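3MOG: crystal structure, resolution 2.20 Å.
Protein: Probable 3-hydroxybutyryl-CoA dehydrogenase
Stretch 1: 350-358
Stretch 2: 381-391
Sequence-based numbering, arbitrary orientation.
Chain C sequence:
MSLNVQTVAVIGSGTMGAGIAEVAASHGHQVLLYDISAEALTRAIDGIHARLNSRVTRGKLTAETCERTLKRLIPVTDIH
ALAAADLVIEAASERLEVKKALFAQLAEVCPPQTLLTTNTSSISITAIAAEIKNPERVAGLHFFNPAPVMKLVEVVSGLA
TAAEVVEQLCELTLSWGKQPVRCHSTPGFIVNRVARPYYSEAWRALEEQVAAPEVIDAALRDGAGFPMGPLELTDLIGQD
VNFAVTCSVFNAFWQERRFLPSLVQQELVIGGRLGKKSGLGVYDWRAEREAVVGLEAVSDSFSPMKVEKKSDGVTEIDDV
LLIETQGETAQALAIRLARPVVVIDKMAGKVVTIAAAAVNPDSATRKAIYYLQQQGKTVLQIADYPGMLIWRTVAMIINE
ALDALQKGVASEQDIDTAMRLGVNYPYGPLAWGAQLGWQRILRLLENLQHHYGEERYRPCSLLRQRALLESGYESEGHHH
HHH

Stretch 1, residues 350-358: KVVTIAAAA
Stretch 2, residues 381-391: QIADYPGMLIW

The contact is a short parallel β-pairing, held by one direct backbone hydrogen bond and a bridging water, beyond which the second stretch folds a methionine back against the first strand. Residues 351-356 form an extended strand (Ile354 phi/psi -139/158°, Ala355 -142/135°). Its register is set by Ile354 opposite Gln381, with CA atoms 5.1 Å apart; Ile382 N donates to Ile354 O at 3.0 Å and 176°, an almost linear bond. The side chains of this pair lie on the same face, Ile354 (p, t) placing CG1 4.2 Å from CG of the extended Gln381 (t, t). Where direct pairing ends, water 1 accepts from Ala356 N (3.1 Å) and Gln381 NE2 (3.0 Å) and donates to Ile382 O (2.8 Å), thereby continuing the link between the backbones.

Thr353 (p) and Ala355 point toward the second stretch. A type II turn from Tyr385 to Met388, with Gly387 at phi/psi 75/-8°, is closed by Met388 N to Tyr385 O (2.8 Å). Met388 (53/-124°; m, m, chi3 -93°) then brings CE to 3.7 Å from Ala355 CB and 3.5 Å from Ile354 C. Thr353 OG1 lies 3.6 Å from CD1 of Ile382 (p, t). Ala355 CB also packs 3.7 Å from Asp384 CA, while Asp384 (t) OD2 receives a hydrogen bond from water 2 (2.9 Å).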

ATOM      1  N   LYS C 350      33.851   1.343  19.303  1.00 61.68           N
ATOM      2  CA  LYS C 350      34.091   2.422  20.255  1.00 67.67           C
ATOM      3  C   LYS C 350      33.072   3.548  20.144  1.00 64.97           C
ATOM      4  O   LYS C 350      32.778   4.219  21.124  1.00 66.57           O
ATOM      5  CB  LYS C 350      35.518   2.953  20.122  1.00 71.55           C
ATOM      6  CG  LYS C 350      36.528   2.112  20.884  1.00 83.86           C
ATOM      7  CD  LYS C 350      37.722   1.748  20.020  1.00 95.99           C
ATOM      8  CE  LYS C 350      38.452   0.541  20.597  1.00104.58           C
ATOM      9  NZ  LYS C 350      39.383  -0.081  19.610  1.00110.30           N
ATOM     10  N   VAL C 351      32.520   3.743  18.955  1.00 64.19           N
ATOM     11  CA  VAL C 351      31.518   4.779  18.768  1.00 63.49           C
ATOM     12  C   VAL C 351      30.178   4.339  19.341  1.00 64.62           C
ATOM     13  O   VAL C 351      29.689   3.249  19.051  1.00 68.79           O
ATOM     14  CB  VAL C 351      31.448   5.248  17.307  1.00 65.38           C
ATOM     15  CG1 VAL C 351      30.155   5.993  17.025  1.00 65.81           C
ATOM     16  CG2 VAL C 351      32.653   6.138  17.012  1.00 61.48           C
ATOM     17  N   VAL C 352      29.623   5.200  20.188  1.00 62.85           N
ATOM     18  CA  VAL C 352      28.407   4.940  20.940  1.00 57.53           C
ATOM     19  C   VAL C 352      27.483   6.166  20.766  1.00 59.31           C
ATOM     20  O   VAL C 352      27.953   7.309  20.876  1.00 58.31           O
ATOM     21  CB  VAL C 352      28.804   4.734  22.424  1.00 60.89           C
ATOM     22  CG1 VAL C 352      27.739   5.196  23.378  1.00 60.87           C
ATOM     23  CG2 VAL C 352      29.184   3.293  22.692  1.00 58.15           C
ATOM     24  N   THR C 353      26.194   5.962  20.466  1.00 54.99           N
ATOM     25  CA  THR C 353      25.261   7.102  20.519  1.00 50.67           C
ATOM     26  C   THR C 353      24.383   7.097  21.770  1.00 48.53           C
ATOM     27  O   THR C 353      24.084   6.042  22.334  1.00 49.11           O
ATOM     28  CB  THR C 353      24.432   7.377  19.207  1.00 51.69           C
ATOM     29  OG1 THR C 353      23.389   6.413  19.043  1.00 59.77           O
ATOM     30  CG2 THR C 353      25.309   7.395  17.981  1.00 54.72           C
ATOM     31  N   ILE C 354      24.010   8.294  22.224  1.00 44.21           N
ATOM     32  CA  ILE C 354      23.209   8.455  23.440  1.00 44.90           C
ATOM     33  C   ILE C 354      22.141   9.524  23.245  1.00 46.53           C
ATOM     34  O   ILE C 354      22.253  10.368  22.363  1.00 45.51           O
ATOM     35  CB  ILE C 354      24.066   8.831  24.709  1.00 49.90           C
ATOM     36  CG1 ILE C 354      24.583  10.275  24.626  1.00 54.38           C
ATOM     37  CG2 ILE C 354      25.214   7.830  24.946  1.00 48.37           C
ATOM     38  CD1 ILE C 354      24.856  10.906  25.970  1.00 62.07           C
ATOM     39  N   ALA C 355      21.089   9.456  24.051  1.00 45.45           N
ATOM     40  CA  ALA C 355      20.087  10.508  24.066  1.00 50.63           C
ATOM     41  C   ALA C 355      19.668  10.693  25.489  1.00 48.09           C
ATOM     42  O   ALA C 355      19.455   9.712  26.213  1.00 47.98           O
ATOM     43  CB  ALA C 355      18.877  10.152  23.189  1.00 44.35           C
ATOM     44  N   ALA C 356      19.592  11.956  25.892  1.00 50.40           N
ATOM     45  CA  ALA C 356      19.143  12.328  27.225  1.00 45.76           C
ATOM     46  C   ALA C 356      17.670  12.656  27.145  1.00 48.71           C
ATOM     47  O   ALA C 356      17.222  13.247  26.162  1.00 48.49           O
ATOM     48  CB  ALA C 356      19.898  13.541  27.699  1.00 49.23           C
ATOM     49  N   ALA C 357      16.910  12.267  28.162  1.00 50.04           N
ATOM     50  CA  ALA C 357      15.547  12.759  28.290  1.00 57.60           C
ATOM     51  C   ALA C 357      15.602  14.277  28.468  1.00 60.68           C
ATOM     52  O   ALA C 357      16.444  14.788  29.210  1.00 63.49           O
ATOM     53  CB  ALA C 357      14.867  12.106  29.455  1.00 52.21           C
ATOM     54  N   ALA C 358      14.730  14.987  27.760  1.00 62.91           N
ATOM     55  CA  ALA C 358      14.585  16.451  27.890  1.00 63.68           C
ATOM     56  C   ALA C 358      14.515  16.913  29.342  1.00 60.54           C
ATOM     57  O   ALA C 358      15.067  17.954  29.687  1.00 62.28           O
ATOM     58  CB  ALA C 358      13.340  16.928  27.135  1.00 58.33           C
ATOM     59  N   GLN C 381      26.073  12.503  20.786  1.00 54.18           N
ATOM     60  CA  GLN C 381      24.726  12.787  21.271  1.00 57.07           C
ATOM     61  C   GLN C 381      23.757  13.090  20.131  1.00 59.32           C
ATOM     62  O   GLN C 381      24.036  13.948  19.285  1.00 59.80           O
ATOM     63  CB  GLN C 381      24.735  13.934  22.285  1.00 58.13           C
ATOM     64  CG  GLN C 381      23.460  14.008  23.099  1.00 53.69           C
ATOM     65  CD  GLN C 381      23.528  14.990  24.260  1.00 65.28           C
ATOM     66  OE1 GLN C 381      24.581  15.570  24.559  1.00 65.52           O
ATOM     67  NE2 GLN C 381      22.396  15.169  24.935  1.00 56.41           N
ATOM     68  N   ILE C 382      22.620  12.386  20.116  1.00 54.39           N
ATOM     69  CA  ILE C 382      21.614  12.553  19.054  1.00 49.04           C
ATOM     70  C   ILE C 382      20.226  12.813  19.641  1.00 49.73           C
ATOM     71  O   ILE C 382      20.082  12.884  20.857  1.00 52.75           O
ATOM     72  CB  ILE C 382      21.591  11.328  18.102  1.00 49.08           C
ATOM     73  CG1 ILE C 382      21.138  10.063  18.831  1.00 41.58           C
ATOM     74  CG2 ILE C 382      22.979  11.094  17.477  1.00 49.87           C
ATOM     75  CD1 ILE C 382      21.026   8.815  17.913  1.00 44.33           C
ATOM     76  N   ALA C 383      19.203  12.945  18.794  1.00 46.79           N
ATOM     77  CA  ALA C 383      17.842  13.116  19.303  1.00 51.03           C
ATOM     78  C   ALA C 383      17.316  11.838  19.990  1.00 51.10           C
ATOM     79  O   ALA C 383      17.845  10.747  19.778  1.00 53.17           O
ATOM     80  CB  ALA C 383      16.902  13.581  18.203  1.00 50.49           C
ATOM     81  N   ASP C 384      16.304  12.003  20.838  1.00 49.81           N
ATOM     82  CA  ASP C 384      15.675  10.925  21.591  1.00 51.66           C
ATOM     83  C   ASP C 384      14.735  10.130  20.662  1.00 51.17           C
ATOM     84  O   ASP C 384      13.513  10.272  20.691  1.00 41.97           O
ATOM     85  CB  ASP C 384      14.940  11.516  22.808  1.00 48.85           C
ATOM     86  CG  ASP C 384      14.586  10.471  23.859  1.00 54.69           C
ATOM     87  OD1 ASP C 384      15.034   9.310  23.769  1.00 45.29           O
ATOM     88  OD2 ASP C 384      13.843  10.821  24.795  1.00 61.50           O
ATOM     89  N   TYR C 385      15.359   9.283  19.854  1.00 46.34           N
ATOM     90  CA  TYR C 385      14.740   8.593  18.743  1.00 50.10           C
ATOM     91  C   TYR C 385      14.592   7.104  19.096  1.00 45.11           C
ATOM     92  O   TYR C 385      15.585   6.448  19.413  1.00 44.80           O
ATOM     93  CB  TYR C 385      15.673   8.763  17.550  1.00 45.41           C
ATOM     94  CG  TYR C 385      15.194   8.274  16.208  1.00 47.70           C
ATOM     95  CD1 TYR C 385      14.027   8.794  15.610  1.00 37.07           C
ATOM     96  CD2 TYR C 385      15.957   7.352  15.485  1.00 41.27           C
ATOM     97  CE1 TYR C 385      13.626   8.374  14.354  1.00 46.82           C
ATOM     98  CE2 TYR C 385      15.558   6.924  14.222  1.00 46.07           C
ATOM     99  CZ  TYR C 385      14.394   7.443  13.663  1.00 42.25           C
ATOM    100  OH  TYR C 385      13.997   7.023  12.417  1.00 45.13           O
ATOM    101  N   PRO C 386      13.351   6.584  19.054  1.00 42.64           N
ATOM    102  CA  PRO C 386      13.036   5.193  19.370  1.00 38.79           C
ATOM    103  C   PRO C 386      13.961   4.204  18.669  1.00 40.80           C
ATOM    104  O   PRO C 386      14.142   4.277  17.456  1.00 44.17           O
ATOM    105  CB  PRO C 386      11.600   5.045  18.863  1.00 37.43           C
ATOM    106  CG  PRO C 386      11.007   6.376  19.048  1.00 46.80           C
ATOM    107  CD  PRO C 386      12.131   7.354  18.734  1.00 42.52           C
ATOM    108  N   GLY C 387      14.596   3.321  19.439  1.00 42.45           N
ATOM    109  CA  GLY C 387      15.473   2.315  18.861  1.00 38.37           C
ATOM    110  C   GLY C 387      16.812   2.859  18.392  1.00 43.93           C
ATOM    111  O   GLY C 387      17.702   2.090  18.021  1.00 49.51           O
ATOM    112  N   MET C 388      16.945   4.186  18.419  1.00 43.90           N
ATOM    113  CA  MET C 388      18.151   4.913  18.008  1.00 45.96           C
ATOM    114  C   MET C 388      18.611   4.527  16.598  1.00 47.69           C
ATOM    115  O   MET C 388      17.813   4.608  15.660  1.00 47.39           O
ATOM    116  CB  MET C 388      19.260   4.806  19.077  1.00 39.74           C
ATOM    117  CG  MET C 388      18.818   5.278  20.471  1.00 37.63           C
ATOM    118  SD  MET C 388      18.689   7.067  20.608  1.00 34.02           S
ATOM    119  CE  MET C 388      20.334   7.345  21.220  1.00 42.51           C
ATOM    120  N   LEU C 389      19.859   4.081  16.442  1.00 44.96           N
ATOM    121  CA  LEU C 389      20.435   3.935  15.099  1.00 43.25           C
ATOM    122  C   LEU C 389      20.917   2.534  14.786  1.00 44.40           C
ATOM    123  O   LEU C 389      20.419   1.885  13.863  1.00 49.01           O
ATOM    124  CB  LEU C 389      21.582   4.939  14.881  1.00 44.95           C
ATOM    125  CG  LEU C 389      21.237   6.430  14.907  1.00 47.11           C
ATOM    126  CD1 LEU C 389      22.476   7.276  14.659  1.00 46.99           C
ATOM    127  CD2 LEU C 389      20.123   6.780  13.882  1.00 41.21           C
ATOM    128  N   ILE C 390      21.898   2.094  15.558  1.00 43.51           N
ATOM    129  CA  ILE C 390      22.558   0.827  15.365  1.00 43.57           C
ATOM    130  C   ILE C 390      21.554  -0.290  15.593  1.00 44.25           C
ATOM    131  O   ILE C 390      21.340  -1.104  14.699  1.00 48.09           O
ATOM    132  CB  ILE C 390      23.756   0.693  16.343  1.00 45.19           C
ATOM    133  CG1 ILE C 390      24.889   1.642  15.940  1.00 51.15           C
ATOM    134  CG2 ILE C 390      24.237  -0.748  16.435  1.00 40.08           C
ATOM    135  CD1 ILE C 390      25.944   1.865  17.059  1.00 51.20           C
ATOM    136  N   TRP C 391      20.916  -0.296  16.767  1.00 42.37           N
ATOM    137  CA  TRP C 391      20.004  -1.373  17.138  1.00 46.26           C
ATOM    138  C   TRP C 391      18.778  -1.399  16.255  1.00 45.46           C
ATOM    139  O   TRP C 391      18.338  -2.473  15.866  1.00 46.86           O
ATOM    140  CB  TRP C 391      19.654  -1.360  18.639  1.00 37.19           C
ATOM    141  CG  TRP C 391      20.741  -2.041  19.428  1.00 47.61           C
ATOM    142  CD1 TRP C 391      21.902  -1.476  19.886  1.00 41.51           C
ATOM    143  CD2 TRP C 391      20.803  -3.428  19.786  1.00 45.00           C
ATOM    144  NE1 TRP C 391      22.671  -2.422  20.527  1.00 50.76           N
ATOM    145  CE2 TRP C 391      22.022  -3.627  20.479  1.00 45.96           C
ATOM    146  CE3 TRP C 391      19.942  -4.520  19.598  1.00 43.91           C
ATOM    147  CZ2 TRP C 391      22.403  -4.875  20.979  1.00 39.07           C
ATOM    148  CZ3 TRP C 391      20.316  -5.763  20.103  1.00 47.46           C
ATOM    149  CH2 TRP C 391      21.541  -5.928  20.785  1.00 47.82           C
TER
HETATM  150  O   HOH W   1      20.144  13.855  23.490  1.00 56.02           O
HETATM  151  O   HOH W   2      13.337  13.661  25.042  1.00 54.99           O